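Local coordinates for sensor protein kinase HptS (Staphylococcus aureus, PDB 6LKI) that is a sensor histidine kinase that probably detects hexose phosphate outside the cell and responds by autophosphorylating on a cytoplasmic histidine, at residues Q19-I24 against S87-K92; L34-H39 against F93-Y98; T59-L64 against I71-E76. One frame throughout, in Å; residues are numbered along the deposited sequence.

Contact 1 of 3, residues Q19-I24 against S87-K92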
loop_
_atom_site.group_PDB
_atom_site.type_symbol
_atom_site.label_atom_id
_atom_site.label_comp_id
_atom_site.label_asym_id
_atom_site.label_seq_id
_atom_site.Cartn_x
_atom_site.Cartn_y
_atom_site.Cartn_z
ATOM N N GLN B 19 21.655 13.664 -11.612
ATOM C CA GLN B 19 20.807 14.834 -11.807
ATOM C C GLN B 19 19.551 14.762 -10.953
ATOM O O GLN B 19 19.063 15.797 -10.481
ATOM C CB GLN B 19 20.443 14.976 -13.286
ATOM C CG GLN B 19 21.651 15.078 -14.200
ATOM C CD GLN B 19 21.596 16.288 -15.107
ATOM O OE1 GLN B 19 20.520 16.725 -15.514
ATOM N NE2 GLN B 19 22.760 16.843 -15.424
ATOM N N ILE B 20 19.019 13.557 -10.735
ATOM C CA ILE B 20 17.861 13.406 -9.857
ATOM C C ILE B 20 18.233 13.773 -8.425
ATOM O O ILE B 20 17.525 14.535 -7.756
ATOM C CB ILE B 20 17.302 11.974 -9.941
ATOM C CG1 ILE B 20 16.723 11.708 -11.334
ATOM C CG2 ILE B 20 16.251 11.752 -8.865
ATOM C CD1 ILE B 20 16.268 10.277 -11.543
ATOM N N GLN B 21 19.358 13.245 -7.939
ATOM C CA GLN B 21 19.765 13.510 -6.563
ATOM C C GLN B 21 20.057 14.989 -6.343
ATOM O O GLN B 21 19.704 15.550 -5.297
ATOM C CB GLN B 21 20.984 12.661 -6.203
ATOM C CG GLN B 21 20.749 11.159 -6.295
ATOM C CD GLN B 21 19.790 10.643 -5.235
ATOM O OE1 GLN B 21 19.464 11.344 -4.277
ATOM N NE2 GLN B 21 19.337 9.406 -5.402
ATOM N N THR B 22 20.691 15.610 -7.324
ATOM C CA THR B 22 20.984 17.016 -7.251
ATOM C C THR B 22 19.721 17.820 -7.235
ATOM O O THR B 22 19.619 18.754 -6.526
ATOM C CB THR B 22 21.834 17.481 -8.431
ATOM O OG1 THR B 22 23.068 16.819 -8.434
ATOM C CG2 THR B 22 22.089 18.940 -8.371
ATOM N N PHE B 23 18.767 17.432 -8.043
ATOM C CA PHE B 23 17.459 18.047 -8.048
ATOM C C PHE B 23 16.834 18.019 -6.657
ATOM O O PHE B 23 16.364 18.991 -6.185
ATOM C CB PHE B 23 16.566 17.382 -9.095
ATOM C CG PHE B 23 15.115 17.758 -9.000
ATOM C CD1 PHE B 23 14.623 18.789 -9.716
ATOM C CD2 PHE B 23 14.256 17.055 -8.208
ATOM C CE1 PHE B 23 13.304 19.130 -9.639
ATOM C CE2 PHE B 23 12.940 17.374 -8.121
ATOM C CZ PHE B 23 12.464 18.429 -8.826
ATOM N N ILE B 24 16.883 16.879 -6.018
ATOM C CA ILE B 24 16.322 16.738 -4.706
ATOM C C ILE B 24 16.996 17.665 -3.703
ATOM O O ILE B 24 16.353 18.340 -2.971
ATOM C CB ILE B 24 16.367 15.298 -4.238
ATOM C CG1 ILE B 24 15.474 14.463 -5.101
ATOM C CG2 ILE B 24 15.829 15.202 -2.854
ATOM C CD1 ILE B 24 14.054 14.930 -5.073
ATOM N N SER B 87 14.662 5.660 -8.529
ATOM C CA SER B 87 14.960 6.421 -7.326
ATOM C C SER B 87 13.717 6.517 -6.453
ATOM O O SER B 87 12.586 6.504 -6.947
ATOM C CB SER B 87 15.478 7.826 -7.660
ATOM O OG SER B 87 14.468 8.612 -8.264
ATOM N N THR B 88 13.949 6.609 -5.145
ATOM C CA THR B 88 12.895 6.780 -4.155
ATOM C C THR B 88 13.342 7.847 -3.168
ATOM O O THR B 88 14.477 7.808 -2.684
ATOM C CB THR B 88 12.597 5.467 -3.418
ATOM O OG1 THR B 88 12.309 4.434 -4.368
ATOM C CG2 THR B 88 11.411 5.632 -2.480
ATOM N N HIS B 89 12.460 8.804 -2.882
ATOM C CA HIS B 89 12.776 9.878 -1.951
ATOM C C HIS B 89 11.581 10.146 -1.051
ATOM O O HIS B 89 10.438 10.175 -1.513
ATOM C CB HIS B 89 13.171 11.166 -2.690
ATOM C CG HIS B 89 14.514 11.099 -3.347
ATOM N ND1 HIS B 89 14.688 10.667 -4.644
ATOM C CD2 HIS B 89 15.749 11.409 -2.885
ATOM C CE1 HIS B 89 15.972 10.713 -4.954
ATOM N NE2 HIS B 89 16.637 11.160 -3.904
ATOM N N GLN B 90 11.854 10.332 0.239
ATOM C CA GLN B 90 10.850 10.756 1.209
ATOM C C GLN B 90 11.007 12.261 1.393
ATOM O O GLN B 90 12.023 12.725 1.922
ATOM C CB GLN B 90 11.013 10.008 2.531
ATOM C CG GLN B 90 9.930 10.307 3.556
ATOM C CD GLN B 90 9.860 9.264 4.660
ATOM O OE1 GLN B 90 10.324 8.135 4.497
ATOM N NE2 GLN B 90 9.272 9.640 5.790
ATOM N N LEU B 91 10.010 13.022 0.950
ATOM C CA LEU B 91 10.112 14.472 0.857
ATOM C C LEU B 91 9.131 15.139 1.809
ATOM O O LEU B 91 7.965 14.740 1.897
ATOM C CB LEU B 91 9.845 14.949 -0.575
ATOM C CG LEU B 91 10.697 14.309 -1.672
ATOM C CD1 LEU B 91 10.226 14.767 -3.045
ATOM C CD2 LEU B 91 12.167 14.637 -1.469
ATOM N N LYS B 92 9.606 16.164 2.511
ATOM C CA LYS B 92 8.765 16.944 3.412
ATOM C C LYS B 92 8.260 18.174 2.668
ATOM O O LYS B 92 9.046 19.056 2.302
ATOM C CB LYS B 92 9.534 17.347 4.669
ATOM C CG LYS B 92 8.758 18.294 5.575
ATOM C CD LYS B 92 9.616 18.828 6.711
ATOM C CE LYS B 92 8.820 19.767 7.606
ATOM N NZ LYS B 92 8.243 20.912 6.843
#
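His-89 meets Gln-21 and Ile-24 through two torsions: the histidine CB points to the helix and CG stands anti to the carbonyl carbon (chi1 -72°), and the glutamine chain folds at its second torsion (chi2 -68°), which turns CD back toward the ring. His-89 NE2 then donates to Gln-21 OE1 over 2.9 Å in a nearly straight bond (163° at the hydrogen). The acceptor lies in the imidazole plane, whereas the donor stands above the plane of the glutamine carbonyl. Glu-17, one turn earlier, takes a hydrogen bond from Gln-21 NE2, so the amide is gripped at both ends and its flip is fixed.

The face of the same imidazole serves an apolar partner. Ile-24 CG1 sits over its centre, 3.6 Å from the centroid, a CH-pi contact almost on the ring normal. The other branch, Ile-24 CG2, reaches on to Leu-91, whose CD2 it meets at 4.0 Å, the two side chains crossing at about a right angle. At the opposite end of the contact Ile-20 CG2 rests on Ser-87 OG at 3.7 Å, and it also approaches His-89 CE1.

Residues one helical turn apart, Ile-20 and Ile-24, thus meet alternate strand residues, Ser-87, His-89 and Leu-91, with the axes 10.2 Å apart and nearly parallel. Ile-20 also touches Ile-102 of the adjoining strand. This is helix-on-sheet packing, here between the long N-terminal helix and the sheet's outermost strand within this chain, an arrangement consistent with the PAS-like (Cache) folds of extracellular sensor domains.

Contact 2 of 3, residues L34-H39 against F93-Y98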
loop_
_atom_site.group_PDB
_atom_site.type_symbol
_atom_site.label_atom_id
_atom_site.label_comp_id
_atom_site.label_asym_id
_atom_site.label_seq_id
_atom_site.Cartn_x
_atom_site.Cartn_y
_atom_site.Cartn_z
ATOM N N LEU B 34 5.910 24.473 -0.129
ATOM C CA LEU B 34 4.837 24.174 -1.069
ATOM C C LEU B 34 3.771 23.328 -0.384
ATOM O O LEU B 34 4.060 22.232 0.108
ATOM C CB LEU B 34 5.386 23.458 -2.303
ATOM C CG LEU B 34 6.316 24.301 -3.180
ATOM C CD1 LEU B 34 6.919 23.467 -4.299
ATOM C CD2 LEU B 34 5.575 25.504 -3.742
ATOM N N ASP B 35 2.542 23.842 -0.359
ATOM C CA ASP B 35 1.391 23.147 0.207
ATOM C C ASP B 35 0.654 22.455 -0.936
ATOM O O ASP B 35 -0.001 23.113 -1.749
ATOM C CB ASP B 35 0.485 24.135 0.945
ATOM C CG ASP B 35 -0.717 23.469 1.603
ATOM O OD1 ASP B 35 -0.956 22.263 1.383
ATOM O OD2 ASP B 35 -1.432 24.167 2.352
ATOM N N LEU B 36 0.749 21.127 -0.986
ATOM C CA LEU B 36 0.177 20.368 -2.091
ATOM C C LEU B 36 -1.336 20.204 -1.994
ATOM O O LEU B 36 -1.921 19.513 -2.835
ATOM C CB LEU B 36 0.852 18.997 -2.193
ATOM C CG LEU B 36 2.346 19.051 -2.529
ATOM C CD1 LEU B 36 2.864 17.689 -2.967
ATOM C CD2 LEU B 36 2.627 20.103 -3.598
ATOM N N THR B 37 -1.981 20.807 -0.997
ATOM C CA THR B 37 -3.425 20.988 -1.032
ATOM C C THR B 37 -3.820 22.296 -1.702
ATOM O O THR B 37 -5.014 22.535 -1.919
ATOM C CB THR B 37 -4.013 20.940 0.382
ATOM O OG1 THR B 37 -3.501 22.033 1.155
ATOM C CG2 THR B 37 -3.657 19.626 1.065
ATOM N N ASN B 38 -2.844 23.140 -2.027
ATOM C CA ASN B 38 -3.059 24.386 -2.747
ATOM C C ASN B 38 -2.724 24.163 -4.217
ATOM O O ASN B 38 -1.630 23.687 -4.541
ATOM C CB ASN B 38 -2.194 25.499 -2.153
ATOM C CG ASN B 38 -2.389 26.829 -2.847
ATOM O OD1 ASN B 38 -1.940 27.024 -3.973
ATOM N ND2 ASN B 38 -3.054 27.759 -2.171
ATOM N N HIS B 39 -3.662 24.507 -5.102
ATOM C CA HIS B 39 -3.493 24.165 -6.511
ATOM C C HIS B 39 -2.375 24.969 -7.168
ATOM O O HIS B 39 -1.787 24.508 -8.153
ATOM C CB HIS B 39 -4.814 24.353 -7.261
ATOM C CG HIS B 39 -5.165 25.782 -7.534
ATOM N ND1 HIS B 39 -4.708 26.462 -8.643
ATOM C CD2 HIS B 39 -5.940 26.656 -6.850
ATOM C CE1 HIS B 39 -5.181 27.696 -8.625
ATOM N NE2 HIS B 39 -5.932 27.839 -7.548
ATOM N N PHE B 93 6.954 18.229 2.435
ATOM C CA PHE B 93 6.310 19.416 1.902
ATOM C C PHE B 93 5.712 20.223 3.052
ATOM O O PHE B 93 5.817 19.855 4.225
ATOM C CB PHE B 93 5.252 19.035 0.864
ATOM C CG PHE B 93 5.820 18.748 -0.499
ATOM C CD1 PHE B 93 6.427 17.532 -0.770
ATOM C CD2 PHE B 93 5.749 19.696 -1.507
ATOM C CE1 PHE B 93 6.951 17.265 -2.022
ATOM C CE2 PHE B 93 6.273 19.436 -2.762
ATOM C CZ PHE B 93 6.874 18.220 -3.020
ATOM N N LYS B 94 5.075 21.344 2.708
ATOM C CA LYS B 94 4.548 22.238 3.734
ATOM C C LYS B 94 3.414 21.595 4.524
ATOM O O LYS B 94 3.267 21.864 5.722
ATOM C CB LYS B 94 4.075 23.541 3.091
ATOM C CG LYS B 94 3.714 24.640 4.074
ATOM C CD LYS B 94 3.203 25.866 3.334
ATOM C CE LYS B 94 2.868 26.996 4.290
ATOM N NZ LYS B 94 4.070 27.490 5.014
ATOM N N ASN B 95 2.616 20.744 3.883
ATOM C CA ASN B 95 1.421 20.188 4.505
ATOM C C ASN B 95 1.598 18.764 5.014
ATOM O O ASN B 95 0.953 18.391 5.998
ATOM C CB ASN B 95 0.252 20.213 3.516
ATOM C CG ASN B 95 0.546 19.427 2.254
ATOM O OD1 ASN B 95 1.601 19.589 1.641
ATOM N ND2 ASN B 95 -0.386 18.563 1.864
ATOM N N SER B 96 2.440 17.962 4.373
ATOM C CA SER B 96 2.578 16.553 4.724
ATOM C C SER B 96 3.841 16.015 4.062
ATOM O O SER B 96 4.540 16.726 3.333
ATOM C CB SER B 96 1.344 15.752 4.300
ATOM O OG SER B 96 1.461 14.391 4.671
ATOM N N THR B 97 4.126 14.742 4.328
ATOM C CA THR B 97 5.245 14.043 3.713
ATOM C C THR B 97 4.758 13.287 2.483
ATOM O O THR B 97 3.715 12.626 2.527
ATOM C CB THR B 97 5.891 13.079 4.713
ATOM O OG1 THR B 97 6.737 13.811 5.607
ATOM C CG2 THR B 97 6.718 12.021 3.994
ATOM N N TYR B 98 5.506 13.396 1.391
ATOM C CA TYR B 98 5.177 12.728 0.142
ATOM C C TYR B 98 6.337 11.843 -0.289
ATOM O O TYR B 98 7.506 12.172 -0.067
ATOM C CB TYR B 98 4.855 13.742 -0.964
ATOM C CG TYR B 98 3.563 14.500 -0.747
ATOM C CD1 TYR B 98 3.472 15.500 0.215
ATOM C CD2 TYR B 98 2.435 14.219 -1.508
ATOM C CE1 TYR B 98 2.293 16.192 0.416
ATOM C CE2 TYR B 98 1.252 14.905 -1.313
ATOM C CZ TYR B 98 1.186 15.890 -0.351
ATOM O OH TYR B 98 0.010 16.577 -0.158
#
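Leu-36 is the bump and the rings of Phe-93 and Tyr-98 are the hollow. The two rings meet as the walls of a corner, steeply inclined to each other, and a single methyl, Leu-36 CD1, faces both: it lies over the centre of Phe-93, 3.8 Å from the centroid, and over the centre of Tyr-98 at 3.5 Å. Each is a CH-pi contact close to the ring normal. The rest of the leucine fills in around that methyl, with CG and CD2 against the CD2–CE2 side of Phe-93 and CB 3.3 Å from Tyr-98 OH.

Beside this apolar knob the backbone is pinned by polar atoms. Leu-34 O lies at the edge of the Phe-93 ring, near its plane, and accepts from Lys-94 N at 2.9 Å. Asn-95 fills the groove next to it, its CG set between its own backbone N and carbonyl carbon (chi1 59°). The two ends of its amide have different partners. OD1 receives Leu-36 N from above the amide plane, over 3.2 Å, while ND2 donates in that plane to Tyr-98 OH at 2.9 Å. The same hydroxyl is hydrogen-bonded to Gln-69 OE1.

Asp-35 shapes the loop from its own side. Its OD1 takes both Thr-37 N, closing an Asx turn, and Thr-37 OG1 at 2.6 Å, the two donors approaching from one face of the carboxylate. Thr-37 CG2 packs on Asn-95 ND2, and Lys-94 CD touches Asp-35 CB.

Residues 34-38 lie in the loop between helix 2-31 and helix 39-55, and the turn they grip joins strands 84-92 and 97-106. Phe-31 stacks on Phe-93, Thr-45 touches Leu-34, Leu-36 and Phe-93, and Leu-64 of strand 59-66 lies against Leu-36 and Tyr-98.

Contact 3 of 3, residues T59-L64 against I71-E76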
loop_
_atom_site.group_PDB
_atom_site.type_symbol
_atom_site.label_atom_id
_atom_site.label_comp_id
_atom_site.label_asym_id
_atom_site.label_seq_id
_atom_site.Cartn_x
_atom_site.Cartn_y
_atom_site.Cartn_z
ATOM N N THR B 59 13.224 7.868 -20.867
ATOM C CA THR B 59 11.798 8.075 -20.639
ATOM C C THR B 59 11.500 7.751 -19.182
ATOM O O THR B 59 11.568 6.589 -18.769
ATOM C CB THR B 59 10.964 7.205 -21.576
ATOM O OG1 THR B 59 11.253 7.549 -22.937
ATOM C CG2 THR B 59 9.478 7.411 -21.313
ATOM N N LEU B 60 11.181 8.775 -18.398
ATOM C CA LEU B 60 10.982 8.628 -16.966
ATOM C C LEU B 60 9.556 8.997 -16.592
ATOM O O LEU B 60 8.961 9.903 -17.186
ATOM C CB LEU B 60 11.970 9.500 -16.181
ATOM C CG LEU B 60 13.451 9.263 -16.479
ATOM C CD1 LEU B 60 14.315 10.260 -15.729
ATOM C CD2 LEU B 60 13.838 7.835 -16.128
ATOM N N TYR B 61 9.012 8.283 -15.611
ATOM C CA TYR B 61 7.704 8.577 -15.041
ATOM C C TYR B 61 7.863 8.775 -13.544
ATOM O O TYR B 61 8.524 7.973 -12.874
ATOM C CB TYR B 61 6.705 7.454 -15.333
ATOM C CG TYR B 61 6.368 7.339 -16.798
ATOM C CD1 TYR B 61 5.491 8.232 -17.397
ATOM C CD2 TYR B 61 6.950 6.357 -17.590
ATOM C CE1 TYR B 61 5.192 8.142 -18.742
ATOM C CE2 TYR B 61 6.656 6.259 -18.936
ATOM C CZ TYR B 61 5.775 7.153 -19.506
ATOM O OH TYR B 61 5.477 7.063 -20.844
ATOM N N TYR B 62 7.274 9.845 -13.022
ATOM C CA TYR B 62 7.299 10.101 -11.593
ATOM C C TYR B 62 5.951 9.764 -10.970
ATOM O O TYR B 62 4.898 9.903 -11.601
ATOM C CB TYR B 62 7.670 11.556 -11.287
ATOM C CG TYR B 62 6.769 12.602 -11.920
ATOM C CD1 TYR B 62 5.551 12.945 -11.343
ATOM C CD2 TYR B 62 7.153 13.262 -13.078
ATOM C CE1 TYR B 62 4.731 13.904 -11.918
ATOM C CE2 TYR B 62 6.345 14.224 -13.656
ATOM C CZ TYR B 62 5.136 14.541 -13.074
ATOM O OH TYR B 62 4.329 15.496 -13.650
ATOM N N GLU B 63 6.001 9.301 -9.725
ATOM C CA GLU B 63 4.817 9.102 -8.896
ATOM C C GLU B 63 5.067 9.826 -7.580
ATOM O O GLU B 63 5.962 9.444 -6.819
ATOM C CB GLU B 63 4.532 7.616 -8.666
ATOM C CG GLU B 63 4.006 6.883 -9.893
ATOM C CD GLU B 63 3.483 5.493 -9.568
ATOM O OE1 GLU B 63 3.682 5.032 -8.426
ATOM O OE2 GLU B 63 2.872 4.862 -10.457
ATOM N N LEU B 64 4.304 10.886 -7.330
ATOM C CA LEU B 64 4.386 11.651 -6.090
ATOM C C LEU B 64 3.160 11.296 -5.259
ATOM O O LEU B 64 2.041 11.710 -5.585
ATOM C CB LEU B 64 4.457 13.151 -6.371
ATOM C CG LEU B 64 4.759 14.061 -5.181
ATOM C CD1 LEU B 64 6.098 13.706 -4.549
ATOM C CD2 LEU B 64 4.731 15.522 -5.608
ATOM N N ILE B 71 0.056 12.099 -7.721
ATOM C CA ILE B 71 0.489 13.014 -8.773
ATOM C C ILE B 71 1.479 12.273 -9.662
ATOM O O ILE B 71 2.491 11.754 -9.172
ATOM C CB ILE B 71 1.120 14.291 -8.192
ATOM C CG1 ILE B 71 0.056 15.136 -7.487
ATOM C CG2 ILE B 71 1.824 15.094 -9.279
ATOM C CD1 ILE B 71 0.630 16.240 -6.621
ATOM N N THR B 72 1.196 12.228 -10.963
ATOM C CA THR B 72 2.015 11.444 -11.877
ATOM C C THR B 72 1.931 12.032 -13.279
ATOM O O THR B 72 0.969 12.719 -13.631
ATOM C CB THR B 72 1.577 9.971 -11.890
ATOM O OG1 THR B 72 2.494 9.198 -12.674
ATOM C CG2 THR B 72 0.174 9.830 -12.470
ATOM N N ASN B 73 2.966 11.761 -14.076
ATOM C CA ASN B 73 2.936 12.018 -15.509
ATOM C C ASN B 73 2.698 10.745 -16.311
ATOM O O ASN B 73 2.848 10.756 -17.538
ATOM C CB ASN B 73 4.233 12.690 -15.966
ATOM C CG ASN B 73 5.429 11.768 -15.874
ATOM O OD1 ASN B 73 5.525 10.955 -14.959
ATOM N ND2 ASN B 73 6.349 11.891 -16.825
ATOM N N ASN B 74 2.345 9.650 -15.641
ATOM C CA ASN B 74 1.995 8.394 -16.304
ATOM C C ASN B 74 0.516 8.440 -16.695
ATOM O O ASN B 74 -0.331 7.707 -16.182
ATOM C CB ASN B 74 2.316 7.215 -15.391
ATOM C CG ASN B 74 2.067 5.871 -16.047
ATOM O OD1 ASN B 74 1.911 5.776 -17.263
ATOM N ND2 ASN B 74 2.036 4.818 -15.236
ATOM N N TYR B 75 0.220 9.343 -17.637
ATOM C CA TYR B 75 -1.167 9.644 -17.983
ATOM C C TYR B 75 -1.866 8.462 -18.644
ATOM O O TYR B 75 -3.089 8.325 -18.523
ATOM C CB TYR B 75 -1.225 10.869 -18.896
ATOM C CG TYR B 75 -0.498 12.075 -18.345
ATOM C CD1 TYR B 75 -0.993 12.765 -17.245
ATOM C CD2 TYR B 75 0.682 12.523 -18.923
ATOM C CE1 TYR B 75 -0.329 13.869 -16.735
ATOM C CE2 TYR B 75 1.351 13.625 -18.423
ATOM C CZ TYR B 75 0.842 14.293 -17.328
ATOM O OH TYR B 75 1.506 15.391 -16.830
ATOM N N GLU B 76 -1.122 7.609 -19.343
ATOM C CA GLU B 76 -1.711 6.425 -19.958
ATOM C C GLU B 76 -1.824 5.254 -18.994
ATOM O O GLU B 76 -2.271 4.177 -19.408
ATOM C CB GLU B 76 -0.899 6.005 -21.186
ATOM C CG GLU B 76 -1.160 6.849 -22.417
ATOM C CD GLU B 76 -0.495 6.291 -23.658
ATOM O OE1 GLU B 76 0.370 6.983 -24.235
ATOM O OE2 GLU B 76 -0.836 5.159 -24.057
HETATM O O HOH W 1 1.579 15.500 -13.200
HETATM O O HOH W 2 1.764 6.048 -12.412
#
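Leu-64 and Ile-71 form a regular antiparallel hydrogen-bonded pair: Leu-64 N reaches Ile-71 O at 2.7 Å in an almost linear bond, Ile-71 N reaches Leu-64 O at 2.9 Å, and their CB atoms touch on one face. Beyond this pair side chains take over the bonding. Thr-72 OG1 donates to Tyr-62 O at 2.7 Å and accepts from Asn-74 N, an ST turn. Asn-73 OD1 accepts Tyr-62 N at 2.8 Å, and its ND2 makes a weak bond to Leu-60 O, so one side-chain amide bonds to backbone groups two residues apart.

Stacking comes next. Asn-73 CG, between its backbone N and carbonyl carbon (chi1 68°), lies close to Tyr-62 CE2. The amide is parallel to the ring (planes 2° apart), OD1 standing 3.4 Å above it and offset toward the rim.

In plain packing, Tyr-61 CD1 meets Asn-74 CA and CB.

Two waters bridge the segments. One joins Tyr-62 OH to Thr-72 O; the other donates to Glu-63 OE2 and Thr-72 OG1 and accepts from Asn-74 ND2, which also binds Leu-78 O.

Strand 69-72 is outermost in the sheet within this chain; strand 59-66 also pairs with strand 97-106, and helix 39-55 packs on Tyr-62 through Leu-49, Leu-50 and Ile-53.

In the fold
All three contacts reach one antiparallel sheet, ordered 69-72, 59-66, 97-106, 84-92; contact 1 adds helix 2-31 and contact 2 the loop before helix 39-55. Contact 3 lies at one border of that sheet and contact 1 at the other, their centres about 15 Å apart and not touching. Contact 2 sits about 16 Å from contact 1 and about 18 Å from contact 3, and touches both: Leu-91 N probably bonds Tyr-98 O, and contact 3 is met by apolar packing. Along the chain contacts 1 and 2 interlock, and contact 3 is nested inside both. Helix 2-31 and the loop after it are thereby joined to strands 84-92 and 97-106, in what is probably part of the sensor domain.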